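Local coordinates for protein probable sensor histidine kinase pdtas (Mycobacterium tuberculosis, PDB 2YKF) that acts as the sensor histidine kinase of a two-component system, probably autophosphorylating on binding c-di-GMP in starved mycobacteria, and is represented by its GAF and PAS sensor region, at residues W31-Y42 / A57-V68; L84-G92 / S116-V127. All coordinates share one frame; numbering follows the deposited sequence.

Contact 1: residues W31-Y42 / A57-V68; sequences WQLLADLSFADY and AQCRPNTGPTVV
The Trp31 indole carries Cys59 on one face: Cys59 CB lies over the five-membered ring, 3.7 Å from its centroid, in a CH-pi contact. At the indole edge, in plane, run the backbone atoms Ala57 C and Gln58 N, with a water that joins Trp31 NE1 to Gln58 O. The Phe39 ring has Asp36 O above its centre and Thr63 O in plane at its edge. This is the part of the GAF domain where helix 18-38 leads into the hairpin of strands 41-47 and 53-59. A Schellman motif with Phe39 at C-prime ends the helix, and Tyr42 and Cys59 form an antiparallel hydrogen-bonded pair. Beyond the hairpin, the loop 60-68 wraps the helix end. Gln32, its chain folded by the rotation about CB-CG (chi2 65°), sends NE2 to Arg60 O (2.9 Å) and, through its second N-H, to Asp36 OD1. Asn62 N donates to Asp36 OD1 too (2.8 Å), and the two donors reach it from opposite faces of the carboxylate plane. Asn62 ND2 itself reaches Asp181 of the second subunit, whose Asn198 and Ser201 take Arg60 NH1. Thr63 OG1 donates to Asp36 O in the carbonyl plane, on a lone pair. Asp41 gathers the far end of the loop with both oxygens, each met on its syn side but somewhat out of the carboxylate plane: Thr66 OG1 donates to OD1 and Val67 N to OD2 (2.8 Å). Thr66 OG1 in turn accepts from Val68 N at 3.0 Å, closing an ST turn.

Contact 2: residues L84-G92 / S116-V127; sequences LVAATFSGG and SPVRFGDQVVAV
Aromatic packing leads this contact: Val127 CG2 sits over one face of the Phe89 ring, 3.6 Å from the centroid and 18° off its normal, a CH-pi contact between helix and strand. Val127 CG2 comes to 3.4 Å from Phe89 CE2. With CG anti to its carbonyl carbon (chi1 -80°), Phe89 brings the ring down along strand 123-127, where CE1 approaches Ala126 CA and CD1 comes to 4.1 Å from Val124 CG1. Aliphatic contacts flank the ring. Val85 CG1 meets Val127 CB obliquely at 4.2 Å, one helical turn before Phe89, while Thr88 turns CG2 to Pro117 CB (3.7 Å) and crosses it at about a right angle. Val124 CG2 reaches two backbone groups, Thr88 O and Gly92 C, and also lies over one face of the Arg119 guanidinium, toward its rim. Polar links are sparse across the interface. Thr88 OG1 bonds back to Leu84 O within the helix, above that carbonyl's plane, which leaves its methyl for the strands. Arg119 is extended from CG to NE and has Gly92 at the guanidinium edge, but its NH1 donates to Ala160 O. The strands form a hairpin with a type II' turn from Phe120 to Gln123 and a classic beta bulge, Val125 and Ala126 facing Val118. Helix 84-90 runs nearly antiparallel to strand 123-127 (163°) against the GAF sheet, also touching Trp45 and Arg47 of strand 41-47, whereas Val125 and Ala126 point away from it, to Leu16, Ala20 and Leu24.

Overall arrangement
From the N terminus, helix 18-38 leads into strand 41-47, and contact 1 closes the first loop when strand 53-59 and the segment after it return to the helix end. The chain then passes through the short edge strand 76-77 to helix 83-90. Contact 2 opens there and closes on the hairpin of strands 114-120 and 123-131, across a connection that includes the unmodelled residues 93-110. The two contacts follow in series, neither nested nor crossed, with centres about 21 Å apart. Contact 1 ties the 41-47/53-59 hairpin and loop 60-68 to the end of helix 18-38; contact 2 packs helix 83-90 on the second hairpin. Neighbouring strands 41-47 and 123-131 put both on one antiparallel sheet.

Contact 1: residues W31-Y42 / A57-V68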
loop_
_atom_site.group_PDB
_atom_site.type_symbol
_atom_site.label_atom_id
_atom_site.label_comp_id
_atom_site.label_asym_id
_atom_site.label_seq_id
_atom_site.Cartn_x
_atom_site.Cartn_y
_atom_site.Cartn_z
ATOM N N TRP A 31 -4.702 2.626 11.529
ATOM C CA TRP A 31 -5.725 1.663 11.182
ATOM C C TRP A 31 -5.784 1.336 9.665
ATOM O O TRP A 31 -6.562 0.474 9.268
ATOM C CB TRP A 31 -7.093 2.158 11.686
ATOM C CG TRP A 31 -7.611 3.341 10.981
ATOM C CD1 TRP A 31 -6.947 4.223 10.103
ATOM C CD2 TRP A 31 -8.940 3.827 11.110
ATOM N NE1 TRP A 31 -7.833 5.219 9.710
ATOM C CE2 TRP A 31 -9.053 4.988 10.328
ATOM C CE3 TRP A 31 -10.068 3.384 11.861
ATOM C CZ2 TRP A 31 -10.289 5.719 10.258
ATOM C CZ3 TRP A 31 -11.264 4.055 11.740
ATOM C CH2 TRP A 31 -11.364 5.212 10.960
ATOM N N GLN A 32 -4.959 1.965 8.807
ATOM C CA GLN A 32 -4.835 1.396 7.450
ATOM C C GLN A 32 -4.539 -0.128 7.500
ATOM O O GLN A 32 -5.039 -0.916 6.694
ATOM C CB GLN A 32 -3.771 2.132 6.579
ATOM C CG GLN A 32 -3.864 1.644 5.040
ATOM C CD GLN A 32 -5.195 2.045 4.413
ATOM O OE1 GLN A 32 -5.608 3.221 4.468
ATOM N NE2 GLN A 32 -5.918 1.062 3.887
ATOM N N LEU A 33 -3.632 -0.533 8.390
ATOM C CA LEU A 33 -3.260 -1.922 8.535
ATOM C C LEU A 33 -4.505 -2.774 8.907
ATOM O O LEU A 33 -4.761 -3.814 8.346
ATOM C CB LEU A 33 -2.212 -2.052 9.650
ATOM C CG LEU A 33 -1.866 -3.466 10.061
ATOM C CD1 LEU A 33 -1.360 -4.289 8.863
ATOM C CD2 LEU A 33 -0.780 -3.418 11.246
ATOM N N LEU A 34 -5.327 -2.281 9.825
ATOM C CA LEU A 34 -6.566 -2.996 10.136
ATOM C C LEU A 34 -7.540 -3.126 8.930
ATOM O O LEU A 34 -8.031 -4.225 8.657
ATOM C CB LEU A 34 -7.229 -2.275 11.326
ATOM C CG LEU A 34 -8.571 -2.845 11.763
ATOM C CD1 LEU A 34 -8.433 -4.314 12.291
ATOM C CD2 LEU A 34 -9.136 -1.904 12.836
ATOM N N ALA A 35 -7.781 -2.023 8.192
ATOM C CA ALA A 35 -8.674 -2.025 7.013
ATOM C C ALA A 35 -8.100 -2.998 5.961
ATOM O O ALA A 35 -8.846 -3.839 5.416
ATOM C CB ALA A 35 -8.793 -0.630 6.425
ATOM N N ASP A 36 -6.768 -2.996 5.788
ATOM C CA ASP A 36 -6.167 -3.910 4.804
ATOM C C ASP A 36 -6.292 -5.392 5.209
ATOM O O ASP A 36 -6.582 -6.268 4.358
ATOM C CB ASP A 36 -4.697 -3.624 4.604
ATOM C CG ASP A 36 -4.453 -2.250 3.841
ATOM O OD1 ASP A 36 -5.455 -1.657 3.374
ATOM O OD2 ASP A 36 -3.286 -1.810 3.737
ATOM N N LEU A 37 -5.951 -5.684 6.459
ATOM C CA LEU A 37 -6.047 -7.085 6.937
ATOM C C LEU A 37 -7.492 -7.568 6.992
ATOM O O LEU A 37 -7.734 -8.776 6.937
ATOM C CB LEU A 37 -5.423 -7.190 8.304
ATOM C CG LEU A 37 -3.922 -6.982 8.504
ATOM C CD1 LEU A 37 -3.661 -6.856 9.995
ATOM C CD2 LEU A 37 -3.123 -8.082 7.916
ATOM N N SER A 38 -8.432 -6.649 7.204
ATOM C CA SER A 38 -9.855 -7.016 7.260
ATOM C C SER A 38 -10.489 -7.070 5.859
ATOM O O SER A 38 -11.619 -7.510 5.745
ATOM C CB SER A 38 -10.670 -6.009 8.083
ATOM O OG SER A 38 -10.133 -5.776 9.370
ATOM N N PHE A 39 -9.822 -6.524 4.813
ATOM C CA PHE A 39 -10.483 -6.310 3.516
ATOM C C PHE A 39 -11.811 -5.567 3.684
ATOM O O PHE A 39 -12.830 -5.923 3.033
ATOM C CB PHE A 39 -10.733 -7.666 2.782
ATOM C CG PHE A 39 -9.515 -8.523 2.688
ATOM C CD1 PHE A 39 -8.640 -8.386 1.621
ATOM C CD2 PHE A 39 -9.211 -9.453 3.664
ATOM C CE1 PHE A 39 -7.486 -9.151 1.546
ATOM C CE2 PHE A 39 -8.048 -10.191 3.600
ATOM C CZ PHE A 39 -7.195 -10.066 2.527
ATOM N N ALA A 40 -11.812 -4.537 4.521
ATOM C CA ALA A 40 -13.035 -3.875 4.989
ATOM C C ALA A 40 -12.839 -2.418 5.180
ATOM O O ALA A 40 -11.713 -1.958 5.533
ATOM C CB ALA A 40 -13.512 -4.560 6.381
ATOM N N ASP A 41 -13.946 -1.667 5.057
ATOM C CA ASP A 41 -13.995 -0.295 5.460
ATOM C C ASP A 41 -14.205 -0.107 6.976
ATOM O O ASP A 41 -14.913 -0.909 7.621
ATOM C CB ASP A 41 -15.195 0.376 4.763
ATOM C CG ASP A 41 -15.067 0.376 3.294
ATOM O OD1 ASP A 41 -14.405 1.331 2.825
ATOM O OD2 ASP A 41 -15.642 -0.526 2.600
ATOM N N TYR A 42 -13.616 0.944 7.575
ATOM C CA TYR A 42 -13.984 1.238 8.993
ATOM C C TYR A 42 -14.406 2.662 9.100
ATOM O O TYR A 42 -13.822 3.579 8.404
ATOM C CB TYR A 42 -12.773 1.036 9.952
ATOM C CG TYR A 42 -12.491 -0.429 10.223
ATOM C CD1 TYR A 42 -11.714 -1.194 9.341
ATOM C CD2 TYR A 42 -13.044 -1.066 11.374
ATOM C CE1 TYR A 42 -11.519 -2.564 9.560
ATOM C CE2 TYR A 42 -12.847 -2.393 11.623
ATOM C CZ TYR A 42 -12.046 -3.139 10.738
ATOM O OH TYR A 42 -11.815 -4.445 11.031
ATOM N N ALA A 57 -13.806 9.826 11.491
ATOM C CA ALA A 57 -12.717 9.312 10.626
ATOM C C ALA A 57 -13.216 8.135 9.898
ATOM O O ALA A 57 -14.197 7.481 10.324
ATOM C CB ALA A 57 -11.408 8.946 11.417
ATOM N N GLN A 58 -12.552 7.838 8.764
ATOM C CA GLN A 58 -12.978 6.766 7.939
ATOM C C GLN A 58 -11.748 6.207 7.205
ATOM O O GLN A 58 -10.846 6.996 6.783
ATOM C CB GLN A 58 -13.932 7.359 6.885
ATOM C CG GLN A 58 -14.327 6.342 5.738
ATOM C CD GLN A 58 -15.389 6.978 4.825
ATOM O OE1 GLN A 58 -15.677 8.167 4.944
ATOM N NE2 GLN A 58 -15.974 6.188 3.941
ATOM N N CYS A 59 -11.672 4.917 7.051
ATOM C CA CYS A 59 -10.616 4.307 6.237
ATOM C C CYS A 59 -11.193 3.335 5.221
ATOM O O CYS A 59 -12.156 2.627 5.539
ATOM C CB CYS A 59 -9.630 3.556 7.155
ATOM S SG CYS A 59 -8.012 3.159 6.427
ATOM N N ARG A 60 -10.623 3.247 4.040
ATOM C CA ARG A 60 -10.987 2.164 3.164
ATOM C C ARG A 60 -9.865 1.151 3.035
ATOM O O ARG A 60 -8.705 1.509 3.105
ATOM C CB ARG A 60 -11.345 2.700 1.758
ATOM C CG ARG A 60 -12.398 3.816 1.815
ATOM C CD ARG A 60 -12.835 4.241 0.394
ATOM N NE ARG A 60 -14.046 5.082 0.562
ATOM C CZ ARG A 60 -14.021 6.391 0.690
ATOM N NH1 ARG A 60 -12.856 7.040 0.657
ATOM N NH2 ARG A 60 -15.156 7.071 0.792
ATOM N N PRO A 61 -10.192 -0.108 2.717
ATOM C CA PRO A 61 -9.099 -1.071 2.509
ATOM C C PRO A 61 -8.360 -0.845 1.167
ATOM O O PRO A 61 -8.980 -0.466 0.168
ATOM C CB PRO A 61 -9.834 -2.412 2.459
ATOM C CG PRO A 61 -11.231 -2.068 1.915
ATOM C CD PRO A 61 -11.514 -0.643 2.350
ATOM N N ASN A 62 -7.029 -1.032 1.161
ATOM C CA ASN A 62 -6.319 -1.030 -0.101
ATOM C C ASN A 62 -6.251 -2.387 -0.738
ATOM O O ASN A 62 -5.861 -2.465 -1.885
ATOM C CB ASN A 62 -4.895 -0.468 0.074
ATOM C CG ASN A 62 -4.929 1.067 0.257
ATOM O OD1 ASN A 62 -5.906 1.720 -0.118
ATOM N ND2 ASN A 62 -3.892 1.622 0.780
ATOM N N THR A 63 -6.644 -3.426 -0.013
ATOM C CA THR A 63 -6.527 -4.809 -0.497
ATOM C C THR A 63 -7.872 -5.322 -1.079
ATOM O O THR A 63 -7.962 -6.464 -1.482
ATOM C CB THR A 63 -6.205 -5.708 0.691
ATOM O OG1 THR A 63 -7.129 -5.370 1.739
ATOM C CG2 THR A 63 -4.751 -5.434 1.181
ATOM N N GLY A 64 -8.921 -4.508 -1.081
ATOM C CA GLY A 64 -10.169 -4.924 -1.781
ATOM C C GLY A 64 -11.092 -3.751 -2.014
ATOM O O GLY A 64 -10.813 -2.625 -1.552
ATOM N N PRO A 65 -12.223 -3.974 -2.719
ATOM C CA PRO A 65 -13.183 -2.836 -2.934
ATOM C C PRO A 65 -13.790 -2.247 -1.684
ATOM O O PRO A 65 -14.022 -2.958 -0.726
ATOM C CB PRO A 65 -14.308 -3.482 -3.780
ATOM C CG PRO A 65 -14.197 -4.928 -3.541
ATOM C CD PRO A 65 -12.706 -5.214 -3.384
ATOM N N THR A 66 -14.087 -0.951 -1.717
ATOM C CA THR A 66 -14.822 -0.303 -0.642
ATOM C C THR A 66 -16.346 -0.586 -0.831
ATOM O O THR A 66 -16.779 -0.841 -1.932
ATOM C CB THR A 66 -14.572 1.221 -0.672
ATOM O OG1 THR A 66 -15.162 1.842 0.456
ATOM C CG2 THR A 66 -15.206 1.890 -1.917
ATOM N N VAL A 67 -17.114 -0.478 0.228
ATOM C CA VAL A 67 -18.583 -0.472 0.122
ATOM C C VAL A 67 -19.081 0.831 0.680
ATOM O O VAL A 67 -20.290 1.089 0.725
ATOM C CB VAL A 67 -19.226 -1.697 0.797
ATOM C CG1 VAL A 67 -18.669 -2.981 0.092
ATOM C CG2 VAL A 67 -18.978 -1.700 2.348
ATOM N N VAL A 68 -18.143 1.721 1.019
ATOM C CA VAL A 68 -18.511 3.033 1.483
ATOM C C VAL A 68 -17.914 4.073 0.535
ATOM O O VAL A 68 -16.813 4.569 0.752
ATOM C CB VAL A 68 -18.102 3.267 2.969
ATOM C CG1 VAL A 68 -18.769 4.472 3.513
ATOM C CG2 VAL A 68 -18.431 1.994 3.794
HETATM O O HOH W 1 -7.837 7.306 7.802
HETATM O O HOH W 2 -7.273 4.533 3.301
HETATM O O HOH W 3 -2.162 -0.122 2.280
HETATM O O HOH W 4 -12.884 -5.318 0.446
HETATM O O HOH W 5 -15.002 -3.016 1.968
HETATM O O HOH W 6 -14.750 3.518 4.397
#

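Contact 2: residues L84-G92 / S116-V127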
loop_
_atom_site.group_PDB
_atom_site.type_symbol
_atom_site.label_atom_id
_atom_site.label_comp_id
_atom_site.label_asym_id
_atom_site.label_seq_id
_atom_site.Cartn_x
_atom_site.Cartn_y
_atom_site.Cartn_z
ATOM N N LEU A 84 -26.917 -0.192 18.113
ATOM C CA LEU A 84 -25.744 -0.977 18.577
ATOM C C LEU A 84 -24.513 -0.089 18.953
ATOM O O LEU A 84 -23.998 -0.116 20.104
ATOM C CB LEU A 84 -25.366 -2.061 17.546
ATOM C CG LEU A 84 -24.324 -3.081 18.004
ATOM C CD1 LEU A 84 -24.416 -3.379 19.526
ATOM C CD2 LEU A 84 -24.427 -4.324 17.173
ATOM N N VAL A 85 -24.066 0.709 17.995
ATOM C CA VAL A 85 -23.023 1.686 18.260
ATOM C C VAL A 85 -23.300 2.419 19.564
ATOM O O VAL A 85 -22.450 2.477 20.465
ATOM C CB VAL A 85 -22.935 2.707 17.112
ATOM C CG1 VAL A 85 -21.924 3.830 17.462
ATOM C CG2 VAL A 85 -22.617 1.975 15.775
ATOM N N ALA A 86 -24.509 2.978 19.680
ATOM C CA ALA A 86 -24.923 3.682 20.925
ATOM C C ALA A 86 -24.748 2.785 22.167
ATOM O O ALA A 86 -24.196 3.230 23.203
ATOM C CB ALA A 86 -26.411 4.198 20.795
ATOM N N ALA A 87 -25.188 1.535 22.063
ATOM C CA ALA A 87 -25.088 0.564 23.171
ATOM C C ALA A 87 -23.631 0.186 23.486
ATOM O O ALA A 87 -23.293 -0.089 24.638
ATOM C CB ALA A 87 -25.855 -0.698 22.830
ATOM N N THR A 88 -22.773 0.134 22.455
ATOM C CA THR A 88 -21.350 -0.184 22.685
ATOM C C THR A 88 -20.670 0.893 23.498
ATOM O O THR A 88 -19.740 0.601 24.244
ATOM C CB THR A 88 -20.585 -0.437 21.374
ATOM O OG1 THR A 88 -21.319 -1.355 20.565
ATOM C CG2 THR A 88 -19.194 -1.084 21.660
ATOM N N PHE A 89 -21.136 2.136 23.403
ATOM C CA PHE A 89 -20.607 3.190 24.265
ATOM C C PHE A 89 -21.035 2.990 25.694
ATOM O O PHE A 89 -20.328 3.416 26.612
ATOM C CB PHE A 89 -21.082 4.551 23.813
ATOM C CG PHE A 89 -20.315 5.101 22.663
ATOM C CD1 PHE A 89 -19.095 5.731 22.878
ATOM C CD2 PHE A 89 -20.822 5.010 21.365
ATOM C CE1 PHE A 89 -18.392 6.268 21.813
ATOM C CE2 PHE A 89 -20.107 5.526 20.265
ATOM C CZ PHE A 89 -18.898 6.165 20.498
ATOM N N SER A 90 -22.179 2.295 25.846
ATOM C CA SER A 90 -22.949 2.146 27.114
ATOM C C SER A 90 -22.564 0.939 27.970
ATOM O O SER A 90 -21.961 1.100 29.029
ATOM C CB SER A 90 -24.462 2.086 26.819
ATOM O OG SER A 90 -25.063 3.358 26.973
ATOM N N GLY A 91 -22.953 -0.257 27.532
ATOM C CA GLY A 91 -22.651 -1.461 28.272
ATOM C C GLY A 91 -21.238 -1.977 28.030
ATOM O O GLY A 91 -21.061 -3.139 27.629
ATOM N N GLY A 92 -20.230 -1.126 28.263
ATOM C CA GLY A 92 -18.817 -1.557 28.218
ATOM C C GLY A 92 -17.852 -0.399 28.420
ATOM O O GLY A 92 -16.987 -0.412 29.307
ATOM N N SER A 116 -17.361 -2.549 17.065
ATOM C CA SER A 116 -16.415 -2.815 18.160
ATOM C C SER A 116 -15.891 -1.564 18.840
ATOM O O SER A 116 -15.687 -0.512 18.209
ATOM C CB SER A 116 -15.286 -3.716 17.702
ATOM O OG SER A 116 -14.641 -3.153 16.606
ATOM N N PRO A 117 -15.612 -1.679 20.134
ATOM C CA PRO A 117 -15.171 -0.533 20.860
ATOM C C PRO A 117 -13.657 -0.279 20.798
ATOM O O PRO A 117 -12.861 -1.201 20.647
ATOM C CB PRO A 117 -15.505 -0.920 22.300
ATOM C CG PRO A 117 -15.234 -2.414 22.291
ATOM C CD PRO A 117 -15.821 -2.858 21.014
ATOM N N VAL A 118 -13.297 0.970 20.986
ATOM C CA VAL A 118 -11.937 1.356 21.174
ATOM C C VAL A 118 -11.889 1.835 22.623
ATOM O O VAL A 118 -12.584 2.799 22.952
ATOM C CB VAL A 118 -11.586 2.529 20.255
ATOM C CG1 VAL A 118 -10.144 3.017 20.498
ATOM C CG2 VAL A 118 -11.760 2.130 18.759
ATOM N N ARG A 119 -11.097 1.164 23.463
ATOM C CA ARG A 119 -10.902 1.570 24.878
ATOM C C ARG A 119 -9.628 2.331 25.102
ATOM O O ARG A 119 -8.560 2.089 24.395
ATOM C CB ARG A 119 -10.927 0.382 25.816
ATOM C CG ARG A 119 -12.272 0.188 26.403
ATOM C CD ARG A 119 -12.369 -0.969 27.455
ATOM N NE ARG A 119 -13.788 -1.376 27.531
ATOM C CZ ARG A 119 -14.407 -2.225 26.695
ATOM N NH1 ARG A 119 -13.746 -2.817 25.697
ATOM N NH2 ARG A 119 -15.704 -2.499 26.845
ATOM N N PHE A 120 -9.743 3.304 26.017
ATOM C CA PHE A 120 -8.626 4.008 26.552
ATOM C C PHE A 120 -8.876 4.350 28.037
ATOM O O PHE A 120 -9.920 4.903 28.409
ATOM C CB PHE A 120 -8.375 5.306 25.804
ATOM C CG PHE A 120 -7.197 6.065 26.336
ATOM C CD1 PHE A 120 -5.895 5.685 25.979
ATOM C CD2 PHE A 120 -7.369 7.078 27.267
ATOM C CE1 PHE A 120 -4.788 6.369 26.498
ATOM C CE2 PHE A 120 -6.263 7.760 27.794
ATOM C CZ PHE A 120 -4.975 7.387 27.400
ATOM N N GLY A 121 -7.874 4.101 28.862
ATOM C CA GLY A 121 -8.101 4.022 30.296
ATOM C C GLY A 121 -8.979 2.789 30.288
ATOM O O GLY A 121 -8.676 1.799 29.554
ATOM N N ASP A 122 -10.098 2.881 30.988
ATOM C CA ASP A 122 -11.144 1.873 30.891
ATOM C C ASP A 122 -12.479 2.405 30.374
ATOM O O ASP A 122 -13.529 1.825 30.676
ATOM C CB ASP A 122 -11.338 1.168 32.236
ATOM C CG ASP A 122 -11.020 -0.315 32.155
ATOM O OD1 ASP A 122 -11.855 -1.072 31.602
ATOM O OD2 ASP A 122 -9.924 -0.726 32.616
ATOM N N GLN A 123 -12.454 3.518 29.636
ATOM C CA GLN A 123 -13.673 3.965 28.995
ATOM C C GLN A 123 -13.685 3.635 27.475
ATOM O O GLN A 123 -12.635 3.580 26.820
ATOM C CB GLN A 123 -14.050 5.438 29.361
ATOM C CG GLN A 123 -13.042 6.534 29.019
ATOM C CD GLN A 123 -13.679 7.942 28.729
ATOM O OE1 GLN A 123 -14.920 8.090 28.616
ATOM N NE2 GLN A 123 -12.809 8.968 28.571
ATOM N N VAL A 124 -14.848 3.342 26.937
ATOM C CA VAL A 124 -14.986 3.238 25.496
ATOM C C VAL A 124 -14.978 4.677 25.035
ATOM O O VAL A 124 -15.948 5.469 25.330
ATOM C CB VAL A 124 -16.265 2.564 25.082
ATOM C CG1 VAL A 124 -16.459 2.680 23.583
ATOM C CG2 VAL A 124 -16.288 1.091 25.533
ATOM N N VAL A 125 -13.892 5.063 24.350
ATOM C CA VAL A 125 -13.772 6.438 23.819
ATOM C C VAL A 125 -14.228 6.623 22.382
ATOM O O VAL A 125 -14.453 7.775 21.932
ATOM C CB VAL A 125 -12.371 7.041 24.040
ATOM C CG1 VAL A 125 -12.052 7.103 25.518
ATOM C CG2 VAL A 125 -11.264 6.182 23.289
ATOM N N ALA A 126 -14.366 5.524 21.658
ATOM C CA ALA A 126 -14.893 5.554 20.309
ATOM C C ALA A 126 -15.382 4.194 19.982
ATOM O O ALA A 126 -15.049 3.231 20.669
ATOM C CB ALA A 126 -13.768 6.013 19.226
ATOM N N VAL A 127 -16.167 4.104 18.918
ATOM C CA VAL A 127 -16.604 2.825 18.365
ATOM C C VAL A 127 -16.333 2.751 16.842
ATOM O O VAL A 127 -16.572 3.711 16.132
ATOM C CB VAL A 127 -18.116 2.631 18.602
ATOM C CG1 VAL A 127 -18.568 1.368 17.961
ATOM C CG2 VAL A 127 -18.361 2.558 20.120
#